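Local coordinates for putative uncharacterized protein (Pyrococcus abyssi virus 1, PDB 4HR1) that is of unknown function but folds as a small all-helical bundle, bromodomain-like by family, from a virus that infects a hyperthermophilic archaeon, at residues A[13-16]-A[17-21]; A[55-58]-A[59-63]; A[92-95]-A[96-100]; A[104-107]-A[108-111]. All blocks are in the same frame, centred on the assembly; numbering follows the deposited sequence.

All four contacts are local, joining residues a turn or so apart. Contact 1 is the core one, in the middle of helix 5-30, where a tryptophan, aliphatic side chains and a hydroxyl turned back on the backbone meet three other helices. Contact 2, also largely buried, lies at the far end of helix 34-63, its centre about 33 Å from that of contact 3, and has tyrosines that meet a neighbouring subunit. Contact 3, partly buried, ends helix 72-98 with a Glu-Arg salt bridge; its Ile92 packs on Ala19 of contact 1. Contact 4, at the surface, opens helix 109-119 with a weakly bonded turn and a glutamine laid against its start; it touches contact 3.

Contact 1 (A[13-16]-A[17-21]); sequences ISWL and RTAIA
Arg17 N bonds to Ile13 O at 2.8 Å, and the same i to i+4 pattern takes Thr18 N to Ser14 O, Ala19 N to Trp15 O and Ile20 N to Leu16 O, so 13-16 and 17-21 are successive turns of one unbroken helix. Ser14 O takes a second donor: Thr18 OG1 lies 2.7 Å from it, above the carbonyl plane by 45°. That hydroxyl reaches back because it stands beside its own backbone N (chi1 -41°). Ile13 and Arg17 run side by side. The methyl CG2 of Ile13 lies over one face of the guanidinium, toward its rim and 3.5 Å from Arg17 NH2, while Arg17 NH1 goes on to a salt bridge with Asp48 of helix 34-63. On another side of the helix the Trp15 ring leans along the axis and meets Ala19 obliquely, CZ3 to CB at 3.6 Å; its NE1 bonds to Asp116. Leu16 packs on Leu85 and Ile88 of helix 72-98, and Thr18 on Leu118 of helix 109-119. Contacts on several sides at once mark this as a central helix of a helical bundle, with Ser14 OG, like Thr18 OG1, spent on a preceding-turn carbonyl, Ile10 O.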
loop_
_atom_site.group_PDB
_atom_site.type_symbol
_atom_site.label_atom_id
_atom_site.label_comp_id
_atom_site.label_asym_id
_atom_site.label_seq_id
_atom_site.Cartn_x
_atom_site.Cartn_y
_atom_site.Cartn_z
ATOM N N ILE A 13 -5.728 2.085 -3.603
ATOM C CA ILE A 13 -4.919 2.563 -2.466
ATOM C C ILE A 13 -3.424 2.316 -2.793
ATOM O O ILE A 13 -2.617 3.243 -2.679
ATOM C CB ILE A 13 -5.372 1.956 -1.082
ATOM C CG1 ILE A 13 -6.846 2.335 -0.730
ATOM C CG2 ILE A 13 -4.423 2.398 0.055
ATOM C CD1 ILE A 13 -7.624 1.297 0.239
ATOM N N SER A 14 -3.081 1.088 -3.256
ATOM C CA SER A 14 -1.701 0.737 -3.644
ATOM C C SER A 14 -1.137 1.708 -4.680
ATOM O O SER A 14 -0.059 2.251 -4.441
ATOM C CB SER A 14 -1.601 -0.704 -4.135
ATOM O OG SER A 14 -2.024 -1.613 -3.128
ATOM N N TRP A 15 -1.897 2.002 -5.777
ATOM C CA TRP A 15 -1.471 2.966 -6.802
ATOM C C TRP A 15 -1.179 4.291 -6.159
ATOM O O TRP A 15 -0.121 4.877 -6.405
ATOM C CB TRP A 15 -2.562 3.186 -7.884
ATOM C CG TRP A 15 -2.047 3.854 -9.127
ATOM C CD1 TRP A 15 -1.585 3.228 -10.250
ATOM C CD2 TRP A 15 -1.835 5.261 -9.339
ATOM N NE1 TRP A 15 -1.160 4.156 -11.171
ATOM C CE2 TRP A 15 -1.295 5.413 -10.637
ATOM C CE3 TRP A 15 -2.120 6.422 -8.586
ATOM C CZ2 TRP A 15 -1.012 6.669 -11.192
ATOM C CZ3 TRP A 15 -1.805 7.661 -9.126
ATOM C CH2 TRP A 15 -1.241 7.776 -10.405
ATOM N N LEU A 16 -2.126 4.782 -5.353
ATOM C CA LEU A 16 -1.998 6.089 -4.697
ATOM C C LEU A 16 -0.803 6.167 -3.734
ATOM O O LEU A 16 -0.103 7.186 -3.732
ATOM C CB LEU A 16 -3.312 6.483 -4.010
ATOM C CG LEU A 16 -4.476 6.847 -4.938
ATOM C CD1 LEU A 16 -5.707 7.099 -4.158
ATOM C CD2 LEU A 16 -4.182 8.085 -5.736
ATOM N N ARG A 17 -0.517 5.069 -2.985
ATOM C CA ARG A 17 0.632 5.021 -2.068
ATOM C C ARG A 17 1.953 5.039 -2.844
ATOM O O ARG A 17 2.833 5.858 -2.540
ATOM C CB ARG A 17 0.549 3.832 -1.097
ATOM C CG ARG A 17 -0.610 3.957 -0.108
ATOM C CD ARG A 17 -0.235 3.464 1.269
ATOM N NE ARG A 17 -1.314 2.702 1.907
ATOM C CZ ARG A 17 -2.200 3.214 2.756
ATOM N NH1 ARG A 17 -2.173 4.509 3.058
ATOM N NH2 ARG A 17 -3.133 2.442 3.293
ATOM N N THR A 18 2.046 4.201 -3.902
ATOM C CA THR A 18 3.203 4.101 -4.797
ATOM C C THR A 18 3.451 5.446 -5.495
ATOM O O THR A 18 4.612 5.847 -5.657
ATOM C CB THR A 18 3.022 2.951 -5.791
ATOM O OG1 THR A 18 2.456 1.794 -5.147
ATOM C CG2 THR A 18 4.319 2.595 -6.513
ATOM N N ALA A 19 2.357 6.164 -5.847
ATOM C CA ALA A 19 2.404 7.486 -6.481
ATOM C C ALA A 19 2.966 8.525 -5.535
ATOM O O ALA A 19 3.681 9.425 -5.971
ATOM C CB ALA A 19 1.013 7.896 -6.944
ATOM N N ILE A 20 2.652 8.405 -4.231
ATOM C CA ILE A 20 3.169 9.301 -3.186
ATOM C C ILE A 20 4.663 9.003 -2.960
ATOM O O ILE A 20 5.457 9.937 -2.897
ATOM C CB ILE A 20 2.282 9.253 -1.891
ATOM C CG1 ILE A 20 0.987 10.074 -2.116
ATOM C CG2 ILE A 20 3.035 9.761 -0.612
ATOM C CD1 ILE A 20 -0.138 9.632 -1.342
ATOM N N ALA A 21 5.046 7.716 -2.908
ATOM C CA ALA A 21 6.450 7.281 -2.783
ATOM C C ALA A 21 7.265 7.877 -3.933
ATOM O O ALA A 21 8.331 8.452 -3.689
ATOM C CB ALA A 21 6.544 5.751 -2.817
#

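Contact 2 (A[55-58]-A[59-63])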
loop_
_atom_site.group_PDB
_atom_site.type_symbol
_atom_site.label_atom_id
_atom_site.label_comp_id
_atom_site.label_asym_id
_atom_site.label_seq_id
_atom_site.Cartn_x
_atom_site.Cartn_y
_atom_site.Cartn_z
ATOM N N ASN A 55 -11.244 -0.808 5.312
ATOM C CA ASN A 55 -10.619 -1.981 5.963
ATOM C C ASN A 55 -11.624 -3.060 6.276
ATOM O O ASN A 55 -11.292 -4.252 6.252
ATOM C CB ASN A 55 -9.957 -1.586 7.297
ATOM C CG ASN A 55 -8.722 -0.732 7.211
ATOM O OD1 ASN A 55 -8.072 -0.618 6.159
ATOM N ND2 ASN A 55 -8.354 -0.138 8.350
ATOM N N TRP A 56 -12.855 -2.639 6.633
ATOM C CA TRP A 56 -13.936 -3.558 6.951
ATOM C C TRP A 56 -14.161 -4.520 5.797
ATOM O O TRP A 56 -14.286 -5.716 6.048
ATOM C CB TRP A 56 -15.213 -2.786 7.320
ATOM C CG TRP A 56 -15.776 -1.942 6.219
ATOM C CD1 TRP A 56 -15.486 -0.632 5.953
ATOM C CD2 TRP A 56 -16.721 -2.355 5.223
ATOM N NE1 TRP A 56 -16.180 -0.208 4.844
ATOM C CE2 TRP A 56 -16.924 -1.258 4.356
ATOM C CE3 TRP A 56 -17.391 -3.563 4.958
ATOM C CZ2 TRP A 56 -17.796 -1.322 3.263
ATOM C CZ3 TRP A 56 -18.228 -3.635 3.850
ATOM C CH2 TRP A 56 -18.428 -2.525 3.026
ATOM N N ASP A 57 -14.106 -4.011 4.519
ATOM C CA ASP A 57 -14.340 -4.827 3.333
ATOM C C ASP A 57 -13.240 -5.821 3.001
ATOM O O ASP A 57 -13.527 -6.908 2.471
ATOM C CB ASP A 57 -14.794 -4.003 2.128
ATOM C CG ASP A 57 -15.458 -4.860 1.068
ATOM O OD1 ASP A 57 -15.040 -4.772 -0.108
ATOM O OD2 ASP A 57 -16.300 -5.723 1.437
ATOM N N VAL A 58 -11.992 -5.488 3.377
ATOM C CA VAL A 58 -10.857 -6.385 3.221
ATOM C C VAL A 58 -11.140 -7.658 4.044
ATOM O O VAL A 58 -11.077 -8.742 3.473
ATOM C CB VAL A 58 -9.526 -5.692 3.572
ATOM C CG1 VAL A 58 -8.330 -6.593 3.264
ATOM C CG2 VAL A 58 -9.405 -4.355 2.845
ATOM N N TYR A 59 -11.580 -7.525 5.335
ATOM C CA TYR A 59 -11.980 -8.697 6.127
ATOM C C TYR A 59 -13.347 -9.226 5.718
ATOM O O TYR A 59 -13.478 -10.444 5.515
ATOM C CB TYR A 59 -11.958 -8.492 7.675
ATOM C CG TYR A 59 -12.441 -9.739 8.408
ATOM C CD1 TYR A 59 -11.772 -10.955 8.270
ATOM C CD2 TYR A 59 -13.641 -9.737 9.119
ATOM C CE1 TYR A 59 -12.264 -12.125 8.849
ATOM C CE2 TYR A 59 -14.123 -10.895 9.738
ATOM C CZ TYR A 59 -13.432 -12.091 9.594
ATOM O OH TYR A 59 -13.908 -13.254 10.156
ATOM N N ALA A 60 -14.374 -8.330 5.661
ATOM C CA ALA A 60 -15.755 -8.708 5.345
ATOM C C ALA A 60 -15.870 -9.639 4.148
ATOM O O ALA A 60 -16.472 -10.709 4.279
ATOM C CB ALA A 60 -16.638 -7.476 5.175
ATOM N N GLN A 61 -15.190 -9.293 3.030
ATOM C CA GLN A 61 -15.206 -10.109 1.817
ATOM C C GLN A 61 -14.710 -11.539 2.062
ATOM O O GLN A 61 -15.377 -12.490 1.640
ATOM C CB GLN A 61 -14.459 -9.421 0.653
ATOM C CG GLN A 61 -14.825 -9.977 -0.726
ATOM C CD GLN A 61 -14.200 -9.200 -1.862
ATOM O OE1 GLN A 61 -13.300 -9.687 -2.561
ATOM N NE2 GLN A 61 -14.688 -7.983 -2.093
ATOM N N TYR A 62 -13.566 -11.685 2.773
ATOM C CA TYR A 62 -12.974 -12.984 3.106
ATOM C C TYR A 62 -13.945 -13.819 3.927
ATOM O O TYR A 62 -14.152 -14.993 3.611
ATOM C CB TYR A 62 -11.632 -12.806 3.859
ATOM C CG TYR A 62 -11.079 -14.094 4.445
ATOM C CD1 TYR A 62 -10.452 -15.042 3.634
ATOM C CD2 TYR A 62 -11.239 -14.395 5.797
ATOM C CE1 TYR A 62 -9.989 -16.252 4.158
ATOM C CE2 TYR A 62 -10.776 -15.599 6.332
ATOM C CZ TYR A 62 -10.150 -16.527 5.510
ATOM O OH TYR A 62 -9.690 -17.716 6.040
ATOM N N ALA A 63 -14.515 -13.198 4.990
ATOM C CA ALA A 63 -15.437 -13.781 5.970
ATOM C C ALA A 63 -16.680 -14.433 5.372
ATOM O O ALA A 63 -17.058 -15.515 5.829
ATOM C CB ALA A 63 -15.834 -12.738 7.006
#
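Backbone bonds join Trp56 to Ala60 and Asp57 to Gln61: Ala60 N lies 2.6 Å from Trp56 O, and Gln61 N lies 3.0 Å from Asp57 O. The bond from Tyr59 N to Asn55 O is weak at 3.4 Å, and the helix is kinked here, since the N atoms of Trp56 and Asp57 have no bond to the turn before. Apolar contact is light. Ala60 CB meets the Trp56 ring obliquely at 4.0 Å from CE3. Trp56 CG sits between its backbone N and carbonyl carbon (chi1 63°), which swings the indole across the helix, and Asp57 CB lies over one of its faces. The indole NE1 is held by Glu77 of helix 72-98. Among the aromatic groups, Ala63 CB stands 3.5 Å above the Tyr59 ring plane, toward its rim, and Tyr59 CE1 meets the edge of the Tyr62 ring in its plane. Both tyrosines also meet rings of a neighbouring subunit edge-to-face. Within the chain, these last turns of helix 34-63 set Trp56 and Asp57 against Ile78 of helix 72-98 and Val58 against Ile10 of helix 5-30.

Contact 3 (A[92-95]-A[96-100]); sequences IIVE and MLRVG
Glu95 and Arg98 form the one salt bridge between 92-95 and 96-100, and a single carboxylate oxygen carries it. Arg98 grips side-on, with NH2 2.8 Å and NE 3.1 Å from Glu95 OE1. That oxygen lies at the guanidinium edge, near its plane; NH2 meets it nearly along its C-O axis, whereas NE comes from above the carboxylate, 37° out of plane. The two flat groups are turned 58° apart. Glu95 bends at chi2 (65°) to bring its carboxylate along the helix, where OE2 rests 3.5 Å from Val99 CG1. Backbone bonds follow the helical pattern: Met96 N to Ile92 O, Leu97 N to Ile93 O, Arg98 N to Val94 O and Val99 N to Glu95 O. Gly100 then takes a positive phi and closes the helix in a Schellman motif. Apolar pairs line other sides. Ile93 CG2 lies 3.9 Å from Leu97 CD1, the two side chains pointing the same way, and Ile92 CG2 is 4.1 Å from the Met96 methyl CE. Glu95 packs on Leu23 and Met27 of helix 5-30 and on Gln39 and Val40 of helix 34-63. A buried carboxylate in these largely apolar surroundings would probably be costly by itself; the paired donors of Arg98, reaching in from the exposed side, probably offset that cost and favour its ionised form.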
loop_
_atom_site.group_PDB
_atom_site.type_symbol
_atom_site.label_atom_id
_atom_site.label_comp_id
_atom_site.label_asym_id
_atom_site.label_seq_id
_atom_site.Cartn_x
_atom_site.Cartn_y
_atom_site.Cartn_z
ATOM N N ILE A 92 -3.010 14.042 -7.319
ATOM C CA ILE A 92 -1.649 13.492 -7.393
ATOM C C ILE A 92 -1.002 13.887 -8.747
ATOM O O ILE A 92 0.111 14.440 -8.751
ATOM C CB ILE A 92 -1.644 11.942 -7.150
ATOM C CG1 ILE A 92 -1.929 11.543 -5.659
ATOM C CG2 ILE A 92 -0.391 11.248 -7.707
ATOM C CD1 ILE A 92 -1.093 12.232 -4.580
ATOM N N ILE A 93 -1.715 13.595 -9.882
ATOM C CA ILE A 93 -1.276 13.855 -11.257
ATOM C C ILE A 93 -1.057 15.355 -11.440
ATOM O O ILE A 93 -0.014 15.782 -11.951
ATOM C CB ILE A 93 -2.253 13.223 -12.292
ATOM C CG1 ILE A 93 -2.332 11.690 -12.117
ATOM C CG2 ILE A 93 -1.860 13.592 -13.730
ATOM C CD1 ILE A 93 -3.614 11.049 -12.525
ATOM N N VAL A 94 -2.003 16.150 -10.928
ATOM C CA VAL A 94 -1.930 17.609 -10.934
ATOM C C VAL A 94 -0.669 18.085 -10.186
ATOM O O VAL A 94 0.019 18.978 -10.675
ATOM C CB VAL A 94 -3.252 18.210 -10.374
ATOM C CG1 VAL A 94 -3.110 19.692 -10.031
ATOM C CG2 VAL A 94 -4.399 17.998 -11.364
ATOM N N GLU A 95 -0.356 17.465 -9.027
ATOM C CA GLU A 95 0.827 17.782 -8.225
ATOM C C GLU A 95 2.097 17.441 -8.975
ATOM O O GLU A 95 3.002 18.281 -9.029
ATOM C CB GLU A 95 0.792 17.094 -6.841
ATOM C CG GLU A 95 1.965 17.436 -5.924
ATOM C CD GLU A 95 2.096 18.876 -5.454
ATOM O OE1 GLU A 95 1.167 19.680 -5.705
ATOM O OE2 GLU A 95 3.124 19.196 -4.810
ATOM N N MET A 96 2.161 16.215 -9.558
ATOM C CA MET A 96 3.289 15.736 -10.365
ATOM C C MET A 96 3.605 16.807 -11.423
ATOM O O MET A 96 4.708 17.350 -11.426
ATOM C CB MET A 96 2.949 14.394 -11.058
ATOM C CG MET A 96 3.044 13.186 -10.172
ATOM S SD MET A 96 2.445 11.727 -11.045
ATOM C CE MET A 96 2.938 10.527 -9.962
ATOM N N LEU A 97 2.595 17.190 -12.230
ATOM C CA LEU A 97 2.707 18.201 -13.287
ATOM C C LEU A 97 3.154 19.577 -12.820
ATOM O O LEU A 97 3.928 20.228 -13.515
ATOM C CB LEU A 97 1.406 18.286 -14.089
ATOM C CG LEU A 97 1.142 17.064 -14.951
ATOM C CD1 LEU A 97 -0.330 16.894 -15.223
ATOM C CD2 LEU A 97 1.987 17.082 -16.227
ATOM N N ARG A 98 2.691 19.997 -11.640
ATOM C CA ARG A 98 3.007 21.277 -11.006
ATOM C C ARG A 98 4.459 21.349 -10.526
ATOM O O ARG A 98 5.035 22.439 -10.493
ATOM C CB ARG A 98 2.077 21.497 -9.804
ATOM C CG ARG A 98 1.667 22.953 -9.589
ATOM C CD ARG A 98 1.407 23.327 -8.125
ATOM N NE ARG A 98 0.739 22.283 -7.332
ATOM C CZ ARG A 98 -0.576 22.077 -7.284
ATOM N NH1 ARG A 98 -1.400 22.820 -8.016
ATOM N NH2 ARG A 98 -1.076 21.114 -6.521
ATOM N N VAL A 99 5.036 20.205 -10.126
ATOM C CA VAL A 99 6.387 20.159 -9.576
ATOM C C VAL A 99 7.525 19.970 -10.584
ATOM O O VAL A 99 8.701 19.960 -10.198
ATOM C CB VAL A 99 6.491 19.306 -8.292
ATOM C CG1 VAL A 99 5.485 19.791 -7.259
ATOM C CG2 VAL A 99 6.292 17.819 -8.572
ATOM N N GLY A 100 7.169 19.908 -11.867
ATOM C CA GLY A 100 8.131 19.774 -12.957
ATOM C C GLY A 100 8.306 18.366 -13.481
ATOM O O GLY A 100 9.091 18.144 -14.405
#

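Contact 4 (A[104-107]-A[108-111])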
loop_
_atom_site.group_PDB
_atom_site.type_symbol
_atom_site.label_atom_id
_atom_site.label_comp_id
_atom_site.label_asym_id
_atom_site.label_seq_id
_atom_site.Cartn_x
_atom_site.Cartn_y
_atom_site.Cartn_z
ATOM N N GLY A 104 9.138 17.021 -20.561
ATOM C CA GLY A 104 9.175 16.644 -21.969
ATOM C C GLY A 104 8.580 15.259 -22.115
ATOM O O GLY A 104 9.272 14.312 -22.505
ATOM N N GLN A 105 7.295 15.139 -21.740
ATOM C CA GLN A 105 6.513 13.902 -21.740
ATOM C C GLN A 105 5.058 14.265 -22.068
ATOM O O GLN A 105 4.585 15.327 -21.636
ATOM C CB GLN A 105 6.617 13.244 -20.337
ATOM C CG GLN A 105 5.993 11.845 -20.172
ATOM C CD GLN A 105 6.141 11.280 -18.761
ATOM O OE1 GLN A 105 7.229 11.258 -18.160
ATOM N NE2 GLN A 105 5.055 10.771 -18.210
ATOM N N MET A 106 4.363 13.386 -22.840
ATOM C CA MET A 106 2.951 13.517 -23.221
ATOM C C MET A 106 2.105 13.285 -21.939
ATOM O O MET A 106 1.752 12.145 -21.598
ATOM C CB MET A 106 2.600 12.494 -24.328
ATOM C CG MET A 106 1.580 13.008 -25.335
ATOM S SD MET A 106 0.366 11.776 -25.899
ATOM C CE MET A 106 1.418 10.654 -26.863
ATOM N N GLY A 107 1.865 14.377 -21.213
ATOM C CA GLY A 107 1.168 14.354 -19.935
ATOM C C GLY A 107 1.956 13.574 -18.906
ATOM O O GLY A 107 3.147 13.818 -18.739
ATOM N N THR A 108 1.321 12.602 -18.251
ATOM C CA THR A 108 1.980 11.740 -17.260
ATOM C C THR A 108 1.879 10.289 -17.694
ATOM O O THR A 108 1.979 9.398 -16.861
ATOM C CB THR A 108 1.379 11.939 -15.848
ATOM O OG1 THR A 108 -0.022 11.664 -15.896
ATOM C CG2 THR A 108 1.646 13.316 -15.263
ATOM N N LEU A 109 1.683 10.050 -18.989
ATOM C CA LEU A 109 1.513 8.725 -19.576
ATOM C C LEU A 109 2.568 7.691 -19.236
ATOM O O LEU A 109 2.209 6.542 -18.971
ATOM C CB LEU A 109 1.380 8.831 -21.093
ATOM C CG LEU A 109 -0.022 8.685 -21.670
ATOM C CD1 LEU A 109 -0.007 9.015 -23.159
ATOM C CD2 LEU A 109 -0.590 7.266 -21.450
ATOM N N LYS A 110 3.857 8.067 -19.300
ATOM C CA LYS A 110 4.948 7.131 -19.011
ATOM C C LYS A 110 5.039 6.833 -17.499
ATOM O O LYS A 110 5.265 5.683 -17.120
ATOM C CB LYS A 110 6.298 7.666 -19.522
ATOM C CG LYS A 110 6.406 7.859 -21.029
ATOM C CD LYS A 110 7.841 8.267 -21.406
ATOM C CE LYS A 110 7.974 8.735 -22.835
ATOM N NZ LYS A 110 9.385 9.069 -23.167
ATOM N N ILE A 111 4.884 7.882 -16.657
ATOM C CA ILE A 111 4.930 7.813 -15.203
ATOM C C ILE A 111 3.817 6.887 -14.759
ATOM O O ILE A 111 4.069 5.945 -13.999
ATOM C CB ILE A 111 4.781 9.231 -14.566
ATOM C CG1 ILE A 111 6.078 10.053 -14.701
ATOM C CG2 ILE A 111 4.312 9.147 -13.101
ATOM C CD1 ILE A 111 5.902 11.458 -14.390
#
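Met106 to Leu109 make a type II' beta turn, closed by a weak bond from Leu109 N to Met106 O at 3.3 Å, and the helix begins directly after Thr108. Gly107 supplies the positive phi (64°) such a turn needs at its second residue, and Met106 is itself the centre of an inverse gamma turn. Across the turn the Met106 and Leu109 side chains lie side by side and point the same way, with SD 3.9 Å from Leu109 CD1; Leu109 CB also rests 3.4 Å from Met106 O. Before the turn, Gln105 runs out with CG anti to the backbone N (chi1 -173°) and the next torsion also extended. This sets its terminal amide at the start of the helix, by the backbone N atoms of Lys110 and Ile111, with Gln105 CD 3.7 Å from Lys110 CB. The Gln105 chain crosses that of Ile111 at about a right angle.

The whole stretch is the entry to helix 109-119, the short last helix of the bundle, after the loop that leaves helix 72-98. Thr108 holds the N-cap position, yet its side chain makes no capping bond. Its OG1 stands between the backbone N and carbonyl carbon (chi1 58°) and lies 3.4 Å from Ile93 CG2, while its methyl CG2 is 3.8 Å from Leu97 CG, so both branches face helix 72-98. Ile111 is the buried member: Ile111 CG2 lies 3.7 Å from Met96 CE, and the side chain also touches Leu101 and Ala102 of the loop. Lys110 and Ile111 each pack on an aromatic side chain of a neighbouring subunit.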